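PDB 4YKI: ML032222a iGluR from Mnemiopsis leidyi, which is probably a subunit of a glycine-activated ion channel of the glutamate receptor family, and binds glycine in its ligand-binding domain. Local coordinates for residues B[18-22]-B[245-249]; B[103-107]-B[228-233]; B[112-118]-B[183-189]. All coordinates share one frame; numbering follows the deposited sequence.

How the contacts relate
All three contacts belong to the bilobed ligand-binding domain that closes on glycine. Contacts 1 and 2 use successive helices near the C-terminus, 240-248 and 225-238, to back the first lobe, and their centres are about 19 Å apart. Contact 3 belongs to the second lobe, with its centre about 28 Å from that of contact 2 and on the other side of the chain's centre. Its strand 109-118 nevertheless follows strand 103-104 of contact 2 along the chain, and both reach the same mixed sheet. Only contact 3 holds a pocket residue, Glu188, which grips glycine directly. The side chains of Phe20 in contact 1 and Tyr104 in contact 2 are each about 7 Å from the ligand.

Contact 1 (B[18-22]-B[245-249]); sequences QPFMF and WEKWS
The carbonyl oxygen Trp245 O is gripped twice by Ser249, just where the helix ends: Ser249 OG donates to it at 2.7 Å, and Ser249 N reaches it at 2.9 Å from the opposite face of the carbonyl plane. A small hydroxyl residue suits this place, because it can fold back on the last turn and still lay its CB 3.4 Å above the plane of the Trp245 indole, over the ring centre. With CG trans to the backbone N (chi1 180°), that indole extends toward the loop 18-22. There Trp245 CZ3 meets Pro19 CG at 3.7 Å and Phe20 CZ at 3.8 Å. The planes of the Phe20 ring and the six-membered ring of Trp245 are 30° apart, but the rings are displaced past one another, with little face-to-face overlap. Pro19, preceded by a cis peptide bond, presents its compact ring to the end of the helix, and Pro19 CB packs against Trp248 O at 3.5 Å. Further along, Phe22 CE1 touches Trp248 CE3 at 3.7 Å, the rings inclined at 37°, while Gln18 CG lies over one face of the Phe22 ring, toward its rim. Trp248 combines a broad apolar surface with one polar group: its NE1 is hydrogen-bonded to Asp40 on helix 37-49, which packs beside both tryptophans through Met37. The Phe20 ring also meets Tyr214, a pocket residue. At Phe20 and Met21, which both face Glu17, the chain forms a classic beta bulge; the whole is helix-to-loop packing in the first lobe of a periplasmic-binding-protein-like domain, beside its glycine pocket.

Contact 2 (B[103-107]-B[228-233]); sequences DYSFP and IDSHLL
Phe106 swings its ring over helix 225-238 because CG stands trans to the backbone N (chi1 -169°), while Asp229, with CG anti to the carbonyl carbon (chi1 -74°), brings OD1 to the backbone N of Phe106. Phe106 N donates to Asp229 OD1 at 2.8 Å, approaching from well above the carboxylate plane, 59° out of it. The other oxygen, OD2, forms a salt bridge with Lys225 one turn earlier, so both arms of the acid are used and its rotation is probably fixed, and Lys225 also binds Tyr104 O, tying segment 103-107 to the same helix. These elements belong to the first lobe, the part through which ligand-binding domains of glutamate receptors pair back to back; here Phe106 packs on Thr94 and Leu233 on Asn95 of the second subunit, and the Pro107 residues of the two subunits meet. Within its own chain, Pro107 CD lies over one face of the Phe106 ring and Leu233 CB over the opposite one, both toward the rim; the latter is a CH-pi contact 4.2 Å from the centroid. At the ring's far end Phe106 CZ touches Leu233 CD1 at 3.6 Å. Ser105 is small enough to let Leu232 CD1 approach, 3.3 Å from Ser105 OG. That hydroxyl donates to Phe106 O at 2.9 Å and also bonds with Phe216 N.

Contact 3 (B[112-118]-B[183-189]); sequences GIKAVVK and FVFIDEG. With GLY (glycine), chain E.
Phe185 meets Val116 at the root of its side chain, CB 4.3 Å from Val116 CG2, while its flat ring and that of Phe183 lead away to helix 171-179; the carboxylate of Glu188 meets glycine. The strands form an antiparallel pair in the sheet of the second lobe: Lys114 with Asp187, Val116 with Phe185 and Lys118 with Phe183 are the hydrogen-bonded pairs, the bond from Phe183 N to Lys118 O being weak. On the face holding Ala115, Val117, Val184 and Ile186, the small Ala115 packs its CB 4.0 Å from Ile186 CG1 and 4.1 Å from Val184 CG1. Ile113 CG2 touches Ile186 CG2 at 3.6 Å. Glu188, extended beyond CG (chi2 179°), is long enough to put OE1 2.7 Å from the amino N of the bound glycine. OE1 is also bonded to Tyr214 OH and OE2 to Ser93 OG, which position the carboxylate. Shortened to an alanine, this position would probably leave the ligand's ammonium and the Tyr214 hydroxyl without their carboxylate mate. Asp187 forms a salt bridge with Arg144, another pocket residue. Glu188 is also the N-cap of helix 189-195, and Gly189 N donates to Gly112 O at 2.9 Å, nearly in line with the C=O bond.

Contact 1 (B[18-22]-B[245-249])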
loop_
_atom_site.group_PDB
_atom_site.type_symbol
_atom_site.label_atom_id
_atom_site.label_comp_id
_atom_site.label_asym_id
_atom_site.label_seq_id
_atom_site.Cartn_x
_atom_site.Cartn_y
_atom_site.Cartn_z
ATOM N N GLN B 18 -0.150 19.787 5.571
ATOM C CA GLN B 18 -0.520 20.070 4.194
ATOM C C GLN B 18 0.190 19.064 3.288
ATOM O O GLN B 18 1.344 18.736 3.527
ATOM C CB GLN B 18 -0.181 21.524 3.839
ATOM C CG GLN B 18 -0.951 22.482 4.745
ATOM C CD GLN B 18 -0.674 23.945 4.522
ATOM O OE1 GLN B 18 -0.021 24.335 3.562
ATOM N NE2 GLN B 18 -1.192 24.778 5.421
ATOM N N PRO B 19 -0.495 18.561 2.249
ATOM C CA PRO B 19 -1.795 18.955 1.706
ATOM C C PRO B 19 -2.915 18.006 2.162
ATOM O O PRO B 19 -4.014 18.046 1.608
ATOM C CB PRO B 19 -1.580 18.795 0.207
ATOM C CG PRO B 19 -0.733 17.585 0.116
ATOM C CD PRO B 19 0.209 17.657 1.317
ATOM N N PHE B 20 -2.633 17.158 3.141
ATOM C CA PHE B 20 -3.600 16.224 3.680
ATOM C C PHE B 20 -4.677 16.923 4.510
ATOM O O PHE B 20 -5.863 16.638 4.341
ATOM C CB PHE B 20 -2.858 15.163 4.482
ATOM C CG PHE B 20 -1.892 14.368 3.646
ATOM C CD1 PHE B 20 -2.354 13.467 2.710
ATOM C CD2 PHE B 20 -0.528 14.562 3.756
ATOM C CE1 PHE B 20 -1.475 12.753 1.915
ATOM C CE2 PHE B 20 0.358 13.851 2.962
ATOM C CZ PHE B 20 -0.112 12.951 2.040
ATOM N N MET B 21 -4.263 17.850 5.367
ATOM C CA MET B 21 -5.181 18.659 6.178
ATOM C C MET B 21 -4.629 20.066 6.307
ATOM O O MET B 21 -3.431 20.259 6.530
ATOM C CB MET B 21 -5.395 18.091 7.576
ATOM C CG MET B 21 -6.284 16.869 7.632
ATOM S SD MET B 21 -7.946 17.225 7.032
ATOM C CE MET B 21 -8.902 16.380 8.271
ATOM N N PHE B 22 -5.552 21.019 6.168
ATOM C CA PHE B 22 -5.354 22.437 6.420
ATOM C C PHE B 22 -6.336 22.807 7.538
ATOM O O PHE B 22 -7.508 22.437 7.468
ATOM C CB PHE B 22 -5.705 23.267 5.176
ATOM C CG PHE B 22 -4.833 23.003 3.965
ATOM C CD1 PHE B 22 -5.012 21.869 3.184
ATOM C CD2 PHE B 22 -3.904 23.942 3.559
ATOM C CE1 PHE B 22 -4.226 21.649 2.069
ATOM C CE2 PHE B 22 -3.132 23.729 2.435
ATOM C CZ PHE B 22 -3.294 22.594 1.691
ATOM N N TRP B 245 -5.164 13.515 -4.797
ATOM C CA TRP B 245 -3.763 13.907 -4.724
ATOM C C TRP B 245 -3.466 14.961 -5.816
ATOM O O TRP B 245 -2.772 15.943 -5.577
ATOM C CB TRP B 245 -2.836 12.703 -4.870
ATOM C CG TRP B 245 -1.392 13.075 -4.803
ATOM C CD1 TRP B 245 -0.503 13.016 -5.813
ATOM C CD2 TRP B 245 -0.672 13.565 -3.663
ATOM N NE1 TRP B 245 0.728 13.419 -5.393
ATOM C CE2 TRP B 245 0.649 13.779 -4.078
ATOM C CE3 TRP B 245 -1.015 13.849 -2.329
ATOM C CZ2 TRP B 245 1.626 14.259 -3.224
ATOM C CZ3 TRP B 245 -0.027 14.339 -1.478
ATOM C CH2 TRP B 245 1.275 14.524 -1.931
ATOM N N GLU B 246 -3.992 14.753 -7.018
ATOM C CA GLU B 246 -3.835 15.740 -8.084
ATOM C C GLU B 246 -4.459 17.091 -7.704
ATOM O O GLU B 246 -3.882 18.147 -7.969
ATOM C CB GLU B 246 -4.441 15.205 -9.386
ATOM C CG GLU B 246 -4.468 16.197 -10.540
ATOM C CD GLU B 246 -3.097 16.462 -11.138
ATOM O OE1 GLU B 246 -2.124 15.785 -10.742
ATOM O OE2 GLU B 246 -3.000 17.349 -12.019
ATOM N N LYS B 247 -5.645 17.056 -7.106
ATOM C CA LYS B 247 -6.323 18.276 -6.683
ATOM C C LYS B 247 -5.511 19.070 -5.672
ATOM O O LYS B 247 -5.394 20.289 -5.787
ATOM C CB LYS B 247 -7.663 17.919 -6.039
ATOM C CG LYS B 247 -8.399 19.103 -5.408
ATOM C CD LYS B 247 -9.737 18.672 -4.846
ATOM C CE LYS B 247 -10.390 19.798 -4.054
ATOM N NZ LYS B 247 -11.673 19.340 -3.428
ATOM N N TRP B 248 -4.955 18.380 -4.683
ATOM C CA TRP B 248 -4.399 19.044 -3.506
ATOM C C TRP B 248 -2.886 19.233 -3.507
ATOM O O TRP B 248 -2.384 20.165 -2.872
ATOM C CB TRP B 248 -4.790 18.278 -2.235
ATOM C CG TRP B 248 -6.211 18.442 -1.897
ATOM C CD1 TRP B 248 -7.216 17.540 -2.078
ATOM C CD2 TRP B 248 -6.806 19.599 -1.311
ATOM N NE1 TRP B 248 -8.411 18.077 -1.648
ATOM C CE2 TRP B 248 -8.179 19.339 -1.169
ATOM C CE3 TRP B 248 -6.305 20.840 -0.901
ATOM C CZ2 TRP B 248 -9.059 20.280 -0.629
ATOM C CZ3 TRP B 248 -7.167 21.761 -0.369
ATOM C CH2 TRP B 248 -8.533 21.489 -0.242
ATOM N N SER B 249 -2.135 18.348 -4.154
ATOM C CA SER B 249 -0.686 18.488 -4.083
ATOM C C SER B 249 -0.238 19.597 -5.026
ATOM O O SER B 249 -0.889 19.884 -6.037
ATOM C CB SER B 249 0.022 17.170 -4.365
ATOM O OG SER B 249 -0.208 16.760 -5.688
#

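Contact 2 (B[103-107]-B[228-233])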
loop_
_atom_site.group_PDB
_atom_site.type_symbol
_atom_site.label_atom_id
_atom_site.label_comp_id
_atom_site.label_asym_id
_atom_site.label_seq_id
_atom_site.Cartn_x
_atom_site.Cartn_y
_atom_site.Cartn_z
ATOM N N ASP B 103 -4.674 -0.490 15.415
ATOM C CA ASP B 103 -4.792 -1.032 14.069
ATOM C C ASP B 103 -4.702 0.092 13.052
ATOM O O ASP B 103 -4.814 1.288 13.377
ATOM C CB ASP B 103 -6.122 -1.761 13.891
ATOM C CG ASP B 103 -6.147 -3.148 14.541
ATOM O OD1 ASP B 103 -5.094 -3.673 14.960
ATOM O OD2 ASP B 103 -7.250 -3.717 14.587
ATOM N N TYR B 104 -4.493 -0.310 11.805
ATOM C CA TYR B 104 -4.562 0.589 10.667
ATOM C C TYR B 104 -5.693 0.159 9.748
ATOM O O TYR B 104 -5.996 -1.029 9.629
ATOM C CB TYR B 104 -3.264 0.570 9.886
ATOM C CG TYR B 104 -2.109 1.236 10.572
ATOM C CD1 TYR B 104 -1.944 2.612 10.498
ATOM C CD2 TYR B 104 -1.162 0.497 11.277
ATOM C CE1 TYR B 104 -0.866 3.226 11.086
ATOM C CE2 TYR B 104 -0.067 1.100 11.862
ATOM C CZ TYR B 104 0.057 2.472 11.780
ATOM O OH TYR B 104 1.168 3.045 12.319
ATOM N N SER B 105 -6.259 1.133 9.051
ATOM C CA SER B 105 -7.151 0.872 7.933
ATOM C C SER B 105 -6.392 0.343 6.725
ATOM O O SER B 105 -5.164 0.369 6.689
ATOM C CB SER B 105 -7.866 2.158 7.513
ATOM O OG SER B 105 -6.988 3.048 6.846
ATOM N N PHE B 106 -7.140 -0.094 5.725
ATOM C CA PHE B 106 -6.586 -0.280 4.402
ATOM C C PHE B 106 -5.811 0.986 4.002
ATOM O O PHE B 106 -6.297 2.096 4.227
ATOM C CB PHE B 106 -7.711 -0.548 3.405
ATOM C CG PHE B 106 -7.212 -1.012 2.071
ATOM C CD1 PHE B 106 -6.854 -2.337 1.876
ATOM C CD2 PHE B 106 -7.040 -0.119 1.028
ATOM C CE1 PHE B 106 -6.348 -2.764 0.670
ATOM C CE2 PHE B 106 -6.532 -0.547 -0.185
ATOM C CZ PHE B 106 -6.189 -1.864 -0.359
ATOM N N PRO B 107 -4.619 0.833 3.427
ATOM C CA PRO B 107 -3.801 2.030 3.217
ATOM C C PRO B 107 -4.101 2.720 1.900
ATOM O O PRO B 107 -4.636 2.082 0.985
ATOM C CB PRO B 107 -2.378 1.466 3.225
ATOM C CG PRO B 107 -2.501 0.099 2.690
ATOM C CD PRO B 107 -3.849 -0.405 3.178
ATOM N N ILE B 228 -14.765 0.839 7.076
ATOM C CA ILE B 228 -13.778 1.824 6.651
ATOM C C ILE B 228 -12.825 1.219 5.614
ATOM O O ILE B 228 -12.550 1.836 4.578
ATOM C CB ILE B 228 -13.009 2.405 7.861
ATOM C CG1 ILE B 228 -13.953 3.211 8.761
ATOM C CG2 ILE B 228 -11.805 3.256 7.406
ATOM C CD1 ILE B 228 -14.490 4.467 8.127
ATOM N N ASP B 229 -12.357 -0.004 5.863
ATOM C CA ASP B 229 -11.452 -0.691 4.933
ATOM C C ASP B 229 -12.087 -0.857 3.554
ATOM O O ASP B 229 -11.472 -0.572 2.532
ATOM C CB ASP B 229 -11.051 -2.061 5.495
ATOM C CG ASP B 229 -10.063 -1.978 6.647
ATOM O OD1 ASP B 229 -9.534 -0.884 6.937
ATOM O OD2 ASP B 229 -9.804 -3.052 7.214
ATOM N N SER B 230 -13.324 -1.334 3.540
ATOM C CA SER B 230 -14.022 -1.568 2.286
ATOM C C SER B 230 -14.134 -0.275 1.476
ATOM O O SER B 230 -13.842 -0.227 0.280
ATOM C CB SER B 230 -15.419 -2.145 2.546
ATOM O OG SER B 230 -15.353 -3.502 2.951
ATOM N N HIS B 231 -14.560 0.785 2.147
ATOM C CA HIS B 231 -14.804 2.046 1.478
ATOM C C HIS B 231 -13.498 2.695 1.020
ATOM O O HIS B 231 -13.451 3.263 -0.064
ATOM C CB HIS B 231 -15.668 2.953 2.354
ATOM C CG HIS B 231 -17.118 2.589 2.303
ATOM N ND1 HIS B 231 -18.096 3.416 1.786
ATOM C CD2 HIS B 231 -17.766 1.497 2.765
ATOM C CE1 HIS B 231 -19.279 2.845 1.934
ATOM N NE2 HIS B 231 -19.101 1.670 2.506
ATOM N N LEU B 232 -12.418 2.578 1.792
ATOM C CA LEU B 232 -11.128 3.082 1.327
ATOM C C LEU B 232 -10.589 2.301 0.124
ATOM O O LEU B 232 -10.031 2.887 -0.802
ATOM C CB LEU B 232 -10.098 3.109 2.470
ATOM C CG LEU B 232 -10.352 4.150 3.554
ATOM C CD1 LEU B 232 -9.322 3.988 4.638
ATOM C CD2 LEU B 232 -10.284 5.545 2.975
ATOM N N LEU B 233 -10.762 0.984 0.117
ATOM C CA LEU B 233 -10.391 0.188 -1.060
ATOM C C LEU B 233 -11.172 0.646 -2.298
ATOM O O LEU B 233 -10.610 0.816 -3.371
ATOM C CB LEU B 233 -10.589 -1.287 -0.770
ATOM C CG LEU B 233 -10.309 -2.261 -1.921
ATOM C CD1 LEU B 233 -9.003 -2.024 -2.648
ATOM C CD2 LEU B 233 -10.386 -3.677 -1.373
#

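Contact 3 (B[112-118]-B[183-189])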
loop_
_atom_site.group_PDB
_atom_site.type_symbol
_atom_site.label_atom_id
_atom_site.label_comp_id
_atom_site.label_asym_id
_atom_site.label_seq_id
_atom_site.Cartn_x
_atom_site.Cartn_y
_atom_site.Cartn_z
ATOM N N GLY B 112 8.012 6.862 1.571
ATOM C CA GLY B 112 9.329 6.539 2.059
ATOM C C GLY B 112 9.870 7.681 2.888
ATOM O O GLY B 112 9.316 8.783 2.905
ATOM N N ILE B 113 10.956 7.395 3.603
ATOM C CA ILE B 113 11.728 8.431 4.276
ATOM C C ILE B 113 12.600 9.148 3.261
ATOM O O ILE B 113 13.228 8.515 2.402
ATOM C CB ILE B 113 12.581 7.840 5.427
ATOM C CG1 ILE B 113 11.698 7.136 6.469
ATOM C CG2 ILE B 113 13.428 8.916 6.090
ATOM C CD1 ILE B 113 10.636 8.037 7.089
ATOM N N LYS B 114 12.587 10.478 3.337
ATOM C CA LYS B 114 13.355 11.329 2.442
ATOM C C LYS B 114 14.129 12.370 3.254
ATOM O O LYS B 114 13.577 13.010 4.145
ATOM C CB LYS B 114 12.432 12.036 1.448
ATOM C CG LYS B 114 13.208 12.881 0.455
ATOM C CD LYS B 114 12.340 13.531 -0.571
ATOM C CE LYS B 114 13.169 14.268 -1.618
ATOM N NZ LYS B 114 14.115 13.380 -2.365
ATOM N N ALA B 115 15.401 12.540 2.920
ATOM C CA ALA B 115 16.235 13.574 3.513
ATOM C C ALA B 115 16.507 14.656 2.498
ATOM O O ALA B 115 16.800 14.379 1.337
ATOM C CB ALA B 115 17.546 13.000 4.023
ATOM N N VAL B 116 16.410 15.893 2.957
ATOM C CA VAL B 116 16.672 17.058 2.121
ATOM C C VAL B 116 17.629 17.995 2.839
ATOM O O VAL B 116 17.742 17.966 4.051
ATOM C CB VAL B 116 15.368 17.816 1.725
ATOM C CG1 VAL B 116 14.464 16.921 0.895
ATOM C CG2 VAL B 116 14.642 18.342 2.947
ATOM N N VAL B 117 18.290 18.830 2.057
ATOM C CA VAL B 117 19.388 19.658 2.531
ATOM C C VAL B 117 19.349 21.044 1.883
ATOM O O VAL B 117 19.052 21.188 0.691
ATOM C CB VAL B 117 20.771 18.965 2.270
ATOM C CG1 VAL B 117 21.033 18.757 0.796
ATOM C CG2 VAL B 117 21.911 19.736 2.932
ATOM N N LYS B 118 19.683 22.055 2.679
ATOM C CA LYS B 118 19.991 23.381 2.157
ATOM C C LYS B 118 21.429 23.727 2.504
ATOM O O LYS B 118 21.850 23.587 3.648
ATOM C CB LYS B 118 19.031 24.427 2.733
ATOM C CG LYS B 118 19.351 25.840 2.310
ATOM C CD LYS B 118 18.260 26.827 2.677
ATOM C CE LYS B 118 18.751 28.242 2.446
ATOM N NZ LYS B 118 17.638 29.204 2.573
ATOM N N PHE B 183 21.519 22.645 6.923
ATOM C CA PHE B 183 20.660 21.782 7.701
ATOM C C PHE B 183 20.131 20.660 6.812
ATOM O O PHE B 183 19.824 20.892 5.611
ATOM C CB PHE B 183 19.509 22.593 8.307
ATOM C CG PHE B 183 18.751 21.850 9.387
ATOM C CD1 PHE B 183 19.286 21.738 10.653
ATOM C CD2 PHE B 183 17.536 21.226 9.113
ATOM C CE1 PHE B 183 18.624 21.045 11.641
ATOM C CE2 PHE B 183 16.863 20.521 10.115
ATOM C CZ PHE B 183 17.396 20.445 11.365
ATOM N N VAL B 184 20.064 19.454 7.379
ATOM C CA VAL B 184 19.411 18.319 6.749
ATOM C C VAL B 184 18.163 17.951 7.580
ATOM O O VAL B 184 18.252 17.656 8.789
ATOM C CB VAL B 184 20.336 17.085 6.668
ATOM C CG1 VAL B 184 19.590 15.879 6.081
ATOM C CG2 VAL B 184 21.573 17.373 5.838
ATOM N N PHE B 185 17.011 17.955 6.932
ATOM C CA PHE B 185 15.755 17.551 7.542
ATOM C C PHE B 185 15.380 16.196 6.967
ATOM O O PHE B 185 15.346 16.020 5.754
ATOM C CB PHE B 185 14.684 18.611 7.258
ATOM C CG PHE B 185 13.296 18.272 7.773
ATOM C CD1 PHE B 185 13.102 17.597 8.966
ATOM C CD2 PHE B 185 12.187 18.657 7.051
ATOM C CE1 PHE B 185 11.801 17.310 9.399
ATOM C CE2 PHE B 185 10.912 18.367 7.496
ATOM C CZ PHE B 185 10.740 17.685 8.662
ATOM N N ILE B 186 15.122 15.237 7.854
ATOM C CA ILE B 186 14.775 13.876 7.468
ATOM C C ILE B 186 13.309 13.660 7.811
ATOM O O ILE B 186 12.943 13.717 8.988
ATOM C CB ILE B 186 15.642 12.843 8.240
ATOM C CG1 ILE B 186 17.139 13.115 8.031
ATOM C CG2 ILE B 186 15.280 11.404 7.828
ATOM C CD1 ILE B 186 18.069 12.308 8.943
ATOM N N ASP B 187 12.487 13.427 6.799
ATOM C CA ASP B 187 11.045 13.285 7.007
ATOM C C ASP B 187 10.453 12.357 5.941
ATOM O O ASP B 187 11.067 11.340 5.623
ATOM C CB ASP B 187 10.337 14.651 7.092
ATOM C CG ASP B 187 8.992 14.546 7.799
ATOM O OD1 ASP B 187 8.994 14.433 9.055
ATOM O OD2 ASP B 187 7.958 14.518 7.099
ATOM N N GLU B 188 9.269 12.693 5.415
ATOM C CA GLU B 188 8.488 11.780 4.581
ATOM C C GLU B 188 8.334 12.350 3.176
ATOM O O GLU B 188 8.009 13.514 3.000
ATOM C CB GLU B 188 7.116 11.515 5.226
ATOM C CG GLU B 188 7.221 10.961 6.635
ATOM C CD GLU B 188 5.882 10.708 7.300
ATOM O OE1 GLU B 188 4.855 11.275 6.854
ATOM O OE2 GLU B 188 5.881 9.969 8.323
ATOM N N GLY B 189 8.525 11.491 2.184
ATOM C CA GLY B 189 8.525 11.900 0.796
ATOM C C GLY B 189 7.371 12.795 0.360
ATOM O O GLY B 189 7.591 13.871 -0.182
HETATM N N GLY E . 2.977 11.340 8.835
HETATM C CA GLY E . 3.657 11.498 10.141
HETATM C C GLY E . 3.363 10.387 11.121
HETATM O O GLY E . 3.984 10.399 12.206
HETATM O OXT GLY E . 2.510 9.521 10.834
#